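Phosphoribosylformylglycinamidine synthase 2 (Thermus thermophilus, PDB 3VIU) is a PurM-like protein of the AIR synthase-related family, made of two tandem pairs of N- and C-terminal domains, and binds ADP and magnesium. Local coordinates at residues H89-A92 and G98-T101; D160-E165 and A576-Y581; G264-L269 and R341-L346; L272-G277 and A359-P364; P451-L456 and H590-D595. All coordinates share one frame; numbering follows the deposited sequence.

Contact 1 (H89-A92 and G98-T101); sequences HPSA and GAAT. With PO4 (phosphate ion), chain C.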
# COMPACT_ATOMS: atom_id res chain seq x y z
N HIS A 89 12.70 1.98 8.32
CA HIS A 89 14.00 2.25 8.93
C HIS A 89 15.00 2.90 7.98
O HIS A 89 15.67 3.86 8.34
CB HIS A 89 14.57 0.95 9.53
CG HIS A 89 13.80 0.45 10.72
ND1 HIS A 89 13.85 1.07 11.95
CD2 HIS A 89 12.94 -0.59 10.85
CE1 HIS A 89 13.04 0.44 12.79
NE2 HIS A 89 12.48 -0.57 12.14
N PRO A 90 15.11 2.40 6.75
CA PRO A 90 16.06 3.02 5.83
C PRO A 90 15.68 4.45 5.43
O PRO A 90 16.56 5.29 5.23
CB PRO A 90 16.08 2.05 4.64
CG PRO A 90 14.71 1.44 4.68
CD PRO A 90 14.50 1.19 6.15
N SER A 91 14.39 4.72 5.31
CA SER A 91 13.96 6.07 4.94
C SER A 91 14.25 7.02 6.09
O SER A 91 14.49 8.22 5.89
CB SER A 91 12.47 6.10 4.60
OG SER A 91 12.26 5.51 3.33
N ALA A 92 14.24 6.48 7.30
CA ALA A 92 14.54 7.24 8.49
C ALA A 92 16.01 7.70 8.52
O ALA A 92 16.30 8.83 8.91
CB ALA A 92 14.23 6.41 9.73
N GLY A 98 16.13 5.95 0.83
CA GLY A 98 15.15 5.03 1.38
C GLY A 98 13.90 4.92 0.53
O GLY A 98 13.47 3.83 0.17
N ALA A 99 13.31 6.07 0.21
CA ALA A 99 12.09 6.11 -0.59
C ALA A 99 12.31 5.62 -2.02
O ALA A 99 11.53 4.82 -2.54
CB ALA A 99 11.53 7.53 -0.61
N ALA A 100 13.36 6.11 -2.66
CA ALA A 100 13.67 5.71 -4.03
C ALA A 100 13.88 4.21 -4.13
O ALA A 100 13.44 3.56 -5.07
CB ALA A 100 14.90 6.45 -4.52
N THR A 101 14.57 3.66 -3.13
CA THR A 101 14.86 2.25 -3.09
C THR A 101 13.60 1.46 -2.79
O THR A 101 13.45 0.32 -3.22
CB THR A 101 15.93 1.97 -2.04
OG1 THR A 101 17.20 2.37 -2.58
CG2 THR A 101 15.98 0.50 -1.68
P PO4 C . 11.23 -1.87 7.29
O1 PO4 C . 10.23 -1.10 6.52
O2 PO4 C . 12.08 -0.94 8.06
O3 PO4 C . 10.54 -2.79 8.21
O4 PO4 C . 12.08 -2.65 6.35
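Ser91 and Gly98 press together where helix 88-93 meets the start of helix 95-112, and this is the tight part of the contact. Gly98 has no side chain, and its CA comes within 3.9 Å of the CA of Ser91. Ser91 OG lies 3.3 Å from Gly98 C and as far from Ala99 N, but the angle to that amide is too poor for a hydrogen bond. The hydroxyl is bonded instead to the carbonyl of His87, just before its helix begins. With chi1 at -74° the oxygen sits beside its own backbone N, a position from which it can serve His87 while resting on the peptide of the second helix. Pro90 adds a looser brush, its O 4.1 Å from Gly98 CA. Ala99 rests on Val141 and Ile145 of helix 132-152.

The other side is looser: His89 is exposed, touching Asn528 and a phosphate ion, probably from the crystallisation liquor, but nothing of 98-101. Its backbone N donates to phosphate O2 at 3.0 Å with an N-H...O angle of 155°, and its ring turns an edge to the same oxygen, with CD2 2.9 Å from O2. Asn88 N, Ser86 OG and Ser525 OG also bond the ion, so it touches both halves of the chain. The first-turn amides of a helix gathered on an anion make a classic helix N-terminal anion site, here at the strand-to-helix turn after strand 78-86 in the first PurM-like N-terminal domain.

Contact 2 (D160-E165 and A576-Y581); sequences DLYFHE and ASEVLY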
# COMPACT_ATOMS: atom_id res chain seq x y z
N ASP A 160 -1.45 8.14 0.19
CA ASP A 160 -2.00 8.62 1.45
C ASP A 160 -0.91 9.24 2.32
O ASP A 160 0.07 8.58 2.66
CB ASP A 160 -2.65 7.45 2.17
CG ASP A 160 -3.30 7.84 3.47
OD1 ASP A 160 -4.06 8.82 3.50
OD2 ASP A 160 -3.06 7.13 4.47
N LEU A 161 -1.08 10.52 2.66
CA LEU A 161 -0.12 11.26 3.48
C LEU A 161 -0.78 11.76 4.76
O LEU A 161 -1.86 12.36 4.71
CB LEU A 161 0.43 12.45 2.69
CG LEU A 161 1.22 13.50 3.49
CD1 LEU A 161 2.51 12.89 4.07
CD2 LEU A 161 1.53 14.68 2.58
N TYR A 162 -0.14 11.52 5.90
CA TYR A 162 -0.69 11.96 7.17
C TYR A 162 0.41 12.33 8.16
O TYR A 162 1.44 11.65 8.25
CB TYR A 162 -1.58 10.88 7.78
CG TYR A 162 -2.54 11.45 8.79
CD1 TYR A 162 -2.16 11.62 10.13
CD2 TYR A 162 -3.79 11.94 8.40
CE1 TYR A 162 -3.00 12.27 11.04
CE2 TYR A 162 -4.62 12.59 9.29
CZ TYR A 162 -4.22 12.76 10.61
OH TYR A 162 -5.03 13.47 11.47
N PHE A 163 0.20 13.43 8.88
CA PHE A 163 1.18 13.88 9.86
C PHE A 163 0.64 13.57 11.25
O PHE A 163 -0.51 13.88 11.55
CB PHE A 163 1.46 15.37 9.70
CG PHE A 163 2.01 15.75 8.35
CD1 PHE A 163 1.15 16.02 7.29
CD2 PHE A 163 3.38 15.86 8.15
CE1 PHE A 163 1.66 16.39 6.04
CE2 PHE A 163 3.90 16.23 6.91
CZ PHE A 163 3.04 16.50 5.85
N HIS A 164 1.48 12.97 12.10
CA HIS A 164 1.03 12.60 13.43
C HIS A 164 2.16 12.44 14.45
O HIS A 164 3.27 12.01 14.13
CB HIS A 164 0.20 11.31 13.33
CG HIS A 164 -0.53 10.93 14.58
ND1 HIS A 164 0.11 10.36 15.67
CD2 HIS A 164 -1.84 11.00 14.91
CE1 HIS A 164 -0.79 10.10 16.61
NE2 HIS A 164 -1.98 10.47 16.17
N GLU A 165 1.83 12.81 15.68
CA GLU A 165 2.71 12.76 16.84
C GLU A 165 3.38 11.40 17.03
O GLU A 165 4.57 11.32 17.34
CB GLU A 165 1.89 13.15 18.09
CG GLU A 165 2.40 12.66 19.44
CD GLU A 165 1.98 11.24 19.77
OE1 GLU A 165 0.78 10.91 19.65
OE2 GLU A 165 2.86 10.44 20.17
N ALA A 576 -11.87 10.78 18.16
CA ALA A 576 -10.71 10.59 17.29
C ALA A 576 -10.87 11.32 15.96
O ALA A 576 -10.25 10.96 14.98
CB ALA A 576 -10.51 9.09 17.04
N SER A 577 -11.70 12.36 15.94
CA SER A 577 -11.92 13.07 14.69
C SER A 577 -10.96 14.21 14.46
O SER A 577 -10.18 14.59 15.35
CB SER A 577 -13.34 13.64 14.66
OG SER A 577 -13.45 14.72 15.56
N GLU A 578 -11.03 14.75 13.24
CA GLU A 578 -10.20 15.88 12.85
C GLU A 578 -10.65 17.12 13.62
O GLU A 578 -9.85 17.82 14.21
CB GLU A 578 -10.35 16.16 11.35
CG GLU A 578 -9.55 15.26 10.44
CD GLU A 578 -8.05 15.33 10.73
OE1 GLU A 578 -7.57 16.41 11.14
OE2 GLU A 578 -7.38 14.30 10.52
N VAL A 579 -11.95 17.38 13.61
CA VAL A 579 -12.47 18.56 14.28
C VAL A 579 -12.15 18.54 15.77
O VAL A 579 -11.96 19.59 16.37
CB VAL A 579 -14.01 18.71 14.08
CG1 VAL A 579 -14.76 17.74 15.00
CG2 VAL A 579 -14.42 20.15 14.34
N LEU A 580 -12.10 17.35 16.37
CA LEU A 580 -11.79 17.26 17.80
C LEU A 580 -10.36 17.73 18.01
O LEU A 580 -10.07 18.54 18.90
CB LEU A 580 -11.93 15.82 18.31
CG LEU A 580 -11.42 15.59 19.74
CD1 LEU A 580 -12.20 16.45 20.73
CD2 LEU A 580 -11.55 14.13 20.10
N TYR A 581 -9.45 17.21 17.18
CA TYR A 581 -8.04 17.56 17.27
C TYR A 581 -7.81 19.05 17.06
O TYR A 581 -6.98 19.65 17.73
CB TYR A 581 -7.23 16.79 16.24
CG TYR A 581 -5.78 17.18 16.22
CD1 TYR A 581 -4.91 16.78 17.23
CD2 TYR A 581 -5.26 17.97 15.19
CE1 TYR A 581 -3.57 17.14 17.22
CE2 TYR A 581 -3.92 18.34 15.17
CZ TYR A 581 -3.08 17.92 16.19
OH TYR A 581 -1.76 18.29 16.18
O HOH W 1 -5.09 16.77 11.90
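Tyr162 reaches across to Glu578, and the phenol-carboxylate bond at its tip is essentially the whole contact. The side chain leaves strand 156-163, the outermost strand of its sheet, at CB, and CG stands anti to the backbone N (chi1 -159°), which sends the ring out toward the helix beginning at Glu578. It first meets a neighbour at the ring, where CD1 packs on Pro451, and CB of His164, two residues on, lies at the edge in the ring plane. Farther out CE2 and CZ are each 3.5 Å from Glu578 OE2, which also lies near the plane of the ring. The hydroxyl then donates to OE2 at 2.7 Å. It arrives on the syn side of the carboxylate, 17° out of its plane, while ring and carboxylate planes stand 57° apart.

A water closes a small triangle here: it gives a hydrogen to Glu578 OE1 at 2.6 Å and a weak bond, 3.3 Å, to Tyr162 OH. Arg452 NE adds a weak hydrogen bond to the same hydroxyl and a long, weak ion pair to OE2, so the buried acid has a positive group nearby that probably helps keep it charged. Glu578 gets to the spot by a bend at chi2 in the first turn of its helix. Ser577, the N-cap, holds that turn by accepting from Leu580 N at its OG, 3.1 Å away. Together these groups tie the edge of the first PurM-like N-terminal domain to a helix of the second C-terminal domain, an interface between the two tandem halves of the chain.

Contact 3 (G264-L269 and R341-L346); sequences GLTSSL and RVFRVL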
# COMPACT_ATOMS: atom_id res chain seq x y z
N GLY A 264 19.59 -10.46 -0.57
CA GLY A 264 20.04 -10.69 -1.94
C GLY A 264 19.95 -12.09 -2.54
O GLY A 264 18.88 -12.70 -2.60
N LEU A 265 21.09 -12.58 -3.01
CA LEU A 265 21.19 -13.90 -3.63
C LEU A 265 20.70 -15.02 -2.73
O LEU A 265 20.03 -15.94 -3.19
CB LEU A 265 22.64 -14.17 -4.04
CG LEU A 265 23.19 -13.46 -5.26
CD1 LEU A 265 24.71 -13.56 -5.29
CD2 LEU A 265 22.59 -14.07 -6.51
N THR A 266 21.04 -14.95 -1.45
CA THR A 266 20.61 -15.97 -0.51
C THR A 266 19.09 -16.16 -0.51
O THR A 266 18.61 -17.27 -0.71
CB THR A 266 21.10 -15.64 0.91
OG1 THR A 266 22.53 -15.58 0.92
CG2 THR A 266 20.63 -16.70 1.89
N SER A 267 18.34 -15.08 -0.29
CA SER A 267 16.88 -15.18 -0.26
C SER A 267 16.25 -15.46 -1.63
O SER A 267 15.24 -16.15 -1.72
CB SER A 267 16.27 -13.89 0.31
OG SER A 267 16.59 -12.77 -0.50
N SER A 268 16.85 -14.93 -2.69
CA SER A 268 16.33 -15.16 -4.02
C SER A 268 16.33 -16.63 -4.40
O SER A 268 15.28 -17.20 -4.70
CB SER A 268 17.14 -14.38 -5.06
OG SER A 268 16.83 -13.01 -5.04
N LEU A 269 17.51 -17.24 -4.36
CA LEU A 269 17.67 -18.65 -4.74
C LEU A 269 17.06 -19.67 -3.78
O LEU A 269 16.36 -20.58 -4.21
CB LEU A 269 19.16 -18.95 -4.94
CG LEU A 269 19.85 -17.96 -5.89
CD1 LEU A 269 21.31 -18.33 -6.04
CD2 LEU A 269 19.15 -17.95 -7.24
N ARG A 341 17.50 -31.10 -1.86
CA ARG A 341 16.90 -29.87 -1.35
C ARG A 341 17.86 -29.13 -0.43
O ARG A 341 17.73 -29.15 0.79
CB ARG A 341 15.60 -30.21 -0.61
CG ARG A 341 14.63 -30.97 -1.49
CD ARG A 341 13.23 -30.97 -0.94
NE ARG A 341 12.34 -31.74 -1.80
CZ ARG A 341 11.03 -31.85 -1.62
NH1 ARG A 341 10.45 -31.23 -0.60
NH2 ARG A 341 10.30 -32.57 -2.47
N VAL A 342 18.83 -28.46 -1.05
CA VAL A 342 19.84 -27.72 -0.31
C VAL A 342 20.28 -26.47 -1.07
O VAL A 342 20.09 -26.36 -2.28
CB VAL A 342 21.10 -28.62 -0.09
CG1 VAL A 342 22.26 -27.79 0.42
CG2 VAL A 342 20.78 -29.72 0.90
N PHE A 343 20.85 -25.53 -0.32
CA PHE A 343 21.38 -24.32 -0.92
C PHE A 343 22.89 -24.52 -0.79
O PHE A 343 23.46 -24.33 0.29
CB PHE A 343 20.95 -23.07 -0.14
CG PHE A 343 21.44 -21.78 -0.75
CD1 PHE A 343 21.90 -20.74 0.05
CD2 PHE A 343 21.46 -21.61 -2.14
CE1 PHE A 343 22.37 -19.56 -0.50
CE2 PHE A 343 21.93 -20.43 -2.71
CZ PHE A 343 22.39 -19.40 -1.89
N ARG A 344 23.52 -24.93 -1.88
CA ARG A 344 24.96 -25.18 -1.88
C ARG A 344 25.68 -24.00 -2.53
O ARG A 344 25.40 -23.65 -3.67
CB ARG A 344 25.27 -26.46 -2.66
CG ARG A 344 26.74 -26.87 -2.63
CD ARG A 344 26.95 -28.09 -3.51
NE ARG A 344 26.17 -29.22 -3.03
CZ ARG A 344 25.65 -30.15 -3.83
NH1 ARG A 344 24.95 -31.15 -3.31
NH2 ARG A 344 25.79 -30.07 -5.14
N VAL A 345 26.60 -23.41 -1.79
CA VAL A 345 27.34 -22.27 -2.30
C VAL A 345 28.80 -22.59 -2.59
O VAL A 345 29.55 -23.02 -1.71
CB VAL A 345 27.25 -21.09 -1.31
CG1 VAL A 345 27.90 -19.86 -1.91
CG2 VAL A 345 25.79 -20.81 -0.98
N LEU A 346 29.19 -22.39 -3.85
CA LEU A 346 30.56 -22.64 -4.28
C LEU A 346 31.30 -21.33 -4.50
O LEU A 346 30.74 -20.36 -5.01
CB LEU A 346 30.58 -23.44 -5.59
CG LEU A 346 30.02 -24.87 -5.56
CD1 LEU A 346 30.21 -25.52 -6.92
CD2 LEU A 346 30.74 -25.68 -4.49
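Phe343 points from strand 342-347 at helix 264-275 and lands between Thr266 and Leu269. Its CG is anti to the backbone N (chi1 -178°), which stretches the ring well out from the sheet and lets it bridge axes that are 10.3 Å apart and run at 145° to each other.

The cross-contact itself is van der Waals packing. On one side of the ring tip, CE2 lies 3.9 Å from Leu269 CB and nearly as close to Leu269 CD1. On the other, CE1 is 4.0 Å from Thr266 CA and 4.1 Å from the methyl CG2, with the threonine side chain set at about a right angle to that of the phenylalanine. Helix atoms meet the ring at a slant. One face is taken by a residue of its own strand: Val345 CG2 sits 3.7 Å above the plane, offset toward the rim. Val280 of strand 279-283 also touches Phe343, and Leu269 reaches both Val280 and Leu282, so the patch is shared among helix and sheet.

The polar groups look elsewhere. Thr266 OG1 bonds the carbonyl of Leu300, leaving its methyl for the aromatic ring. Within the helix, Leu269 N bonds Leu265 O at 3.1 Å. From the strand, Arg344 extends away from the helix to form salt bridges with Glu281 and Glu354.

The strand thus turns Phe343 to the helix, while Arg344 points its charge the other way. Burial of hydrocarbon, without directional bonds, joins helix to sheet in this alpha/beta C-terminal domain.

Contact 4 (L272-G277 and A359-P364); sequences LAHKSG and ALAEAP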
# COMPACT_ATOMS: atom_id res chain seq x y z
N LEU A 272 13.43 -19.46 -4.21
CA LEU A 272 13.12 -20.07 -5.50
C LEU A 272 13.26 -21.59 -5.43
O LEU A 272 12.42 -22.32 -5.96
CB LEU A 272 14.05 -19.51 -6.58
CG LEU A 272 14.02 -20.17 -7.96
CD1 LEU A 272 12.59 -20.28 -8.47
CD2 LEU A 272 14.87 -19.35 -8.92
N ALA A 273 14.32 -22.05 -4.78
CA ALA A 273 14.59 -23.47 -4.64
C ALA A 273 13.54 -24.15 -3.77
O ALA A 273 13.00 -25.20 -4.12
CB ALA A 273 15.96 -23.68 -4.05
N HIS A 274 13.24 -23.53 -2.64
CA HIS A 274 12.27 -24.07 -1.70
C HIS A 274 10.87 -24.24 -2.30
O HIS A 274 10.23 -25.28 -2.11
CB HIS A 274 12.21 -23.18 -0.46
CG HIS A 274 11.37 -23.73 0.64
ND1 HIS A 274 11.66 -24.91 1.28
CD2 HIS A 274 10.22 -23.27 1.20
CE1 HIS A 274 10.74 -25.16 2.18
NE2 HIS A 274 9.85 -24.18 2.15
N LYS A 275 10.39 -23.22 -3.01
CA LYS A 275 9.06 -23.27 -3.63
C LYS A 275 9.02 -24.29 -4.76
O LYS A 275 7.95 -24.75 -5.15
CB LYS A 275 8.68 -21.90 -4.20
CG LYS A 275 8.68 -20.76 -3.18
CD LYS A 275 8.11 -19.48 -3.77
CE LYS A 275 8.40 -18.28 -2.86
NZ LYS A 275 8.12 -18.58 -1.43
N SER A 276 10.19 -24.63 -5.29
CA SER A 276 10.28 -25.58 -6.40
C SER A 276 10.49 -27.01 -5.92
O SER A 276 10.53 -27.94 -6.72
CB SER A 276 11.43 -25.18 -7.33
OG SER A 276 11.24 -23.88 -7.86
N GLY A 277 10.62 -27.18 -4.61
CA GLY A 277 10.81 -28.50 -4.05
C GLY A 277 12.14 -29.15 -4.35
O GLY A 277 12.28 -30.36 -4.27
N ALA A 359 15.45 -25.44 6.16
CA ALA A 359 16.04 -24.83 7.35
C ALA A 359 16.14 -23.32 7.20
O ALA A 359 16.01 -22.57 8.17
CB ALA A 359 17.42 -25.42 7.61
N LEU A 360 16.36 -22.88 5.96
CA LEU A 360 16.52 -21.46 5.67
C LEU A 360 15.21 -20.70 5.42
O LEU A 360 15.11 -19.52 5.76
CB LEU A 360 17.46 -21.30 4.47
CG LEU A 360 18.58 -20.27 4.59
CD1 LEU A 360 19.22 -20.31 5.97
CD2 LEU A 360 19.60 -20.55 3.52
N ALA A 361 14.22 -21.37 4.85
CA ALA A 361 12.95 -20.73 4.52
C ALA A 361 11.84 -20.89 5.56
O ALA A 361 10.89 -20.09 5.58
CB ALA A 361 12.45 -21.23 3.17
N GLU A 362 11.94 -21.90 6.40
CA GLU A 362 10.91 -22.14 7.41
C GLU A 362 11.42 -21.95 8.83
O GLU A 362 11.67 -22.92 9.54
CB GLU A 362 10.33 -23.54 7.25
CG GLU A 362 9.57 -23.73 5.94
CD GLU A 362 8.94 -25.11 5.81
OE1 GLU A 362 8.14 -25.48 6.71
OE2 GLU A 362 9.24 -25.82 4.83
N ALA A 363 11.55 -20.68 9.23
CA ALA A 363 12.03 -20.33 10.56
C ALA A 363 10.94 -20.48 11.62
O ALA A 363 9.75 -20.51 11.30
CB ALA A 363 12.56 -18.90 10.55
N PRO A 364 11.34 -20.57 12.89
CA PRO A 364 10.40 -20.72 14.01
C PRO A 364 9.48 -19.51 14.12
O PRO A 364 9.89 -18.39 13.81
CB PRO A 364 11.31 -20.83 15.23
CG PRO A 364 12.63 -21.31 14.65
CD PRO A 364 12.73 -20.55 13.37
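His274 has the most surface buried here, and its imidazole is held on two sides, by Ala361 over a face and by Glu362 at an edge. The ring stands away from the helix axis with CG anti to the backbone N (chi1 -173°), far enough to meet the short helix 357-361 opposite. The methyl of Ala361 lies over one face in a CH-pi contact: CB is 3.8 Å from the ring centroid and 22° off the normal, shifted toward the rim, where CD2 is 3.6 Å away.

The helix carrying His274 ends in a Schellman motif. Gly277, with positive phi, turns the chain and gives its N to His274 O at 3.2 Å, while Ser276 OG closes back on Leu272 O at 2.7 Å and also meets the amide of Ala191. The histidine therefore projects from the last turn of helix 264-275, in the first PurM-like C-terminal domain.

Glu362 is the first residue past the end of its own helix. Its chain, extended beyond CG, crosses the imidazole at about a right angle, and OE2 comes to the ring's edge in its plane, 3.1 Å from CE1 and 3.2 Å from NE2. The carboxylate plane is turned 56° from that of the ring. The backbone O of Glu362 accepts from Arg21 NH2, and Trp38 NE1 bonds the carbonyl of Ala359.

Contact 5 (P451-L456 and H590-D595); sequences PRYSRL and HPPRLD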
# COMPACT_ATOMS: atom_id res chain seq x y z
N PRO A 451 -4.65 6.95 11.25
CA PRO A 451 -3.88 6.74 12.49
C PRO A 451 -4.58 7.08 13.80
O PRO A 451 -4.31 6.44 14.82
CB PRO A 451 -2.63 7.59 12.26
CG PRO A 451 -3.12 8.68 11.39
CD PRO A 451 -4.01 7.97 10.40
N ARG A 452 -5.47 8.07 13.78
CA ARG A 452 -6.19 8.45 15.00
C ARG A 452 -7.11 7.32 15.44
O ARG A 452 -7.09 6.92 16.60
CB ARG A 452 -6.98 9.74 14.76
CG ARG A 452 -6.10 10.91 14.34
CD ARG A 452 -6.87 12.22 14.29
NE ARG A 452 -6.00 13.36 13.96
CZ ARG A 452 -4.96 13.75 14.70
NH1 ARG A 452 -4.64 13.10 15.80
NH2 ARG A 452 -4.25 14.81 14.34
N TYR A 453 -7.89 6.79 14.51
CA TYR A 453 -8.79 5.67 14.80
C TYR A 453 -7.95 4.48 15.26
O TYR A 453 -8.25 3.82 16.26
CB TYR A 453 -9.54 5.23 13.53
CG TYR A 453 -10.47 6.25 12.90
CD1 TYR A 453 -11.19 5.92 11.75
CD2 TYR A 453 -10.67 7.50 13.47
CE1 TYR A 453 -12.09 6.81 11.18
CE2 TYR A 453 -11.57 8.40 12.91
CZ TYR A 453 -12.27 8.05 11.77
OH TYR A 453 -13.17 8.93 11.22
N SER A 454 -6.89 4.20 14.50
CA SER A 454 -6.01 3.08 14.76
C SER A 454 -5.28 3.11 16.11
O SER A 454 -5.16 2.08 16.78
CB SER A 454 -5.02 2.95 13.59
OG SER A 454 -5.71 2.79 12.34
N ARG A 455 -4.80 4.28 16.52
CA ARG A 455 -4.11 4.40 17.79
C ARG A 455 -5.07 4.12 18.95
O ARG A 455 -4.73 3.40 19.89
CB ARG A 455 -3.50 5.81 17.92
CG ARG A 455 -3.25 6.32 19.35
CD ARG A 455 -2.35 5.42 20.18
NE ARG A 455 -0.97 5.36 19.70
CZ ARG A 455 -0.15 6.41 19.65
NH1 ARG A 455 1.09 6.25 19.21
NH2 ARG A 455 -0.57 7.61 20.01
N LEU A 456 -6.28 4.66 18.87
CA LEU A 456 -7.29 4.48 19.91
C LEU A 456 -8.05 3.15 19.89
O LEU A 456 -8.58 2.71 20.91
CB LEU A 456 -8.29 5.63 19.85
CG LEU A 456 -7.67 7.00 20.16
CD1 LEU A 456 -8.60 8.10 19.72
CD2 LEU A 456 -7.37 7.09 21.65
N HIS A 590 -14.05 7.35 21.49
CA HIS A 590 -14.20 6.18 20.65
C HIS A 590 -14.26 6.58 19.18
O HIS A 590 -14.89 7.57 18.83
CB HIS A 590 -15.49 5.43 21.01
CG HIS A 590 -15.55 4.04 20.45
ND1 HIS A 590 -15.00 2.95 21.09
CD2 HIS A 590 -16.08 3.56 19.29
CE1 HIS A 590 -15.18 1.86 20.36
NE2 HIS A 590 -15.83 2.21 19.26
N PRO A 591 -13.57 5.83 18.30
CA PRO A 591 -13.58 6.13 16.87
C PRO A 591 -15.00 5.85 16.36
O PRO A 591 -15.76 5.15 17.02
CB PRO A 591 -12.56 5.15 16.30
CG PRO A 591 -11.60 5.01 17.40
CD PRO A 591 -12.49 4.87 18.61
N PRO A 592 -15.37 6.38 15.19
CA PRO A 592 -16.73 6.12 14.69
C PRO A 592 -17.09 4.64 14.57
O PRO A 592 -16.29 3.83 14.10
CB PRO A 592 -16.74 6.82 13.33
CG PRO A 592 -15.75 7.92 13.51
CD PRO A 592 -14.63 7.24 14.26
N ARG A 593 -18.29 4.28 15.01
CA ARG A 593 -18.72 2.89 14.89
C ARG A 593 -18.77 2.56 13.40
O ARG A 593 -19.00 3.44 12.56
CB ARG A 593 -20.11 2.68 15.48
CG ARG A 593 -20.23 2.79 16.99
CD ARG A 593 -21.57 2.21 17.43
NE ARG A 593 -22.38 3.13 18.23
CZ ARG A 593 -22.84 4.31 17.81
NH1 ARG A 593 -22.57 4.74 16.58
NH2 ARG A 593 -23.59 5.05 18.62
N LEU A 594 -18.58 1.30 13.07
CA LEU A 594 -18.60 0.86 11.69
C LEU A 594 -19.49 -0.37 11.54
O LEU A 594 -19.20 -1.44 12.08
CB LEU A 594 -17.18 0.55 11.22
CG LEU A 594 -16.94 -0.09 9.85
CD1 LEU A 594 -17.67 0.67 8.75
CD2 LEU A 594 -15.44 -0.12 9.59
N ASP A 595 -20.60 -0.19 10.82
CA ASP A 595 -21.57 -1.25 10.55
C ASP A 595 -21.15 -1.79 9.19
O ASP A 595 -21.42 -1.18 8.16
CB ASP A 595 -22.98 -0.65 10.47
CG ASP A 595 -24.06 -1.69 10.15
OD1 ASP A 595 -23.77 -2.65 9.40
OD2 ASP A 595 -25.20 -1.53 10.64
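Pro591 is the bump that fits the surface of helix 451-456, wedged into the hollow between Tyr453 and Leu456, one turn apart. Its CG is 3.7 Å from Tyr453 O and 4.2 Å from Leu456 CB, while its CB meets Tyr453 CB at 4.1 Å. Leu460, in the next helix, touches the same proline.

Pro592 fills the second hollow, the one over the phenol. Tyr453 CG lies beside its backbone N and anti to the carbonyl carbon (chi1 -63°), which lays the ring along the loop, and the pyrrolidine crosses it at about a right angle. CD sits over one face, 3.8 Å from the centroid and 25° off the normal, a CH-pi contact displaced toward the CE2-CZ side, with both atoms 3.5 Å from CD. Pro592 CG carries on outward to the hydroxyl, 3.6 Å from OH. That hydroxyl has its own partner in Glu656, and the ring of His464 also meets the tyrosine while its NE2 bonds Pro592 O.

Two successive prolines bring no backbone N-H to this surface, so the chemistry is CH-pi and aliphatic packing, with Pro591 CG also against Tyr453 O. The loop is seated by shape, probably helped by the stiffness of the two prolines.

The contacts form two clusters plus one outlier. Contacts 3 and 4, centres 10 Å apart, share helix 264-275; Phe343 CD1 comes within 4.2 Å of Leu360 CD2, and Arg341 NE lies 2.8 Å from Gly277 O. Contacts 2 and 5, centres 12 Å apart on the other side of the molecule, join where Arg452 makes a cation-pi contact with Tyr581. Contact 1 is separate, 23 Å from contact 2 and 26 Å from contact 3, centre to centre. ADP is about 12 Å from the side chains of Pro90 (contact 1) and Thr266 (contact 3) and about 10 Å from that of Ala361 (contact 4); the magnesium ion is about 11 Å from the side chain of Tyr453 (contact 5) and about 12 Å from that of Tyr162 (contact 2).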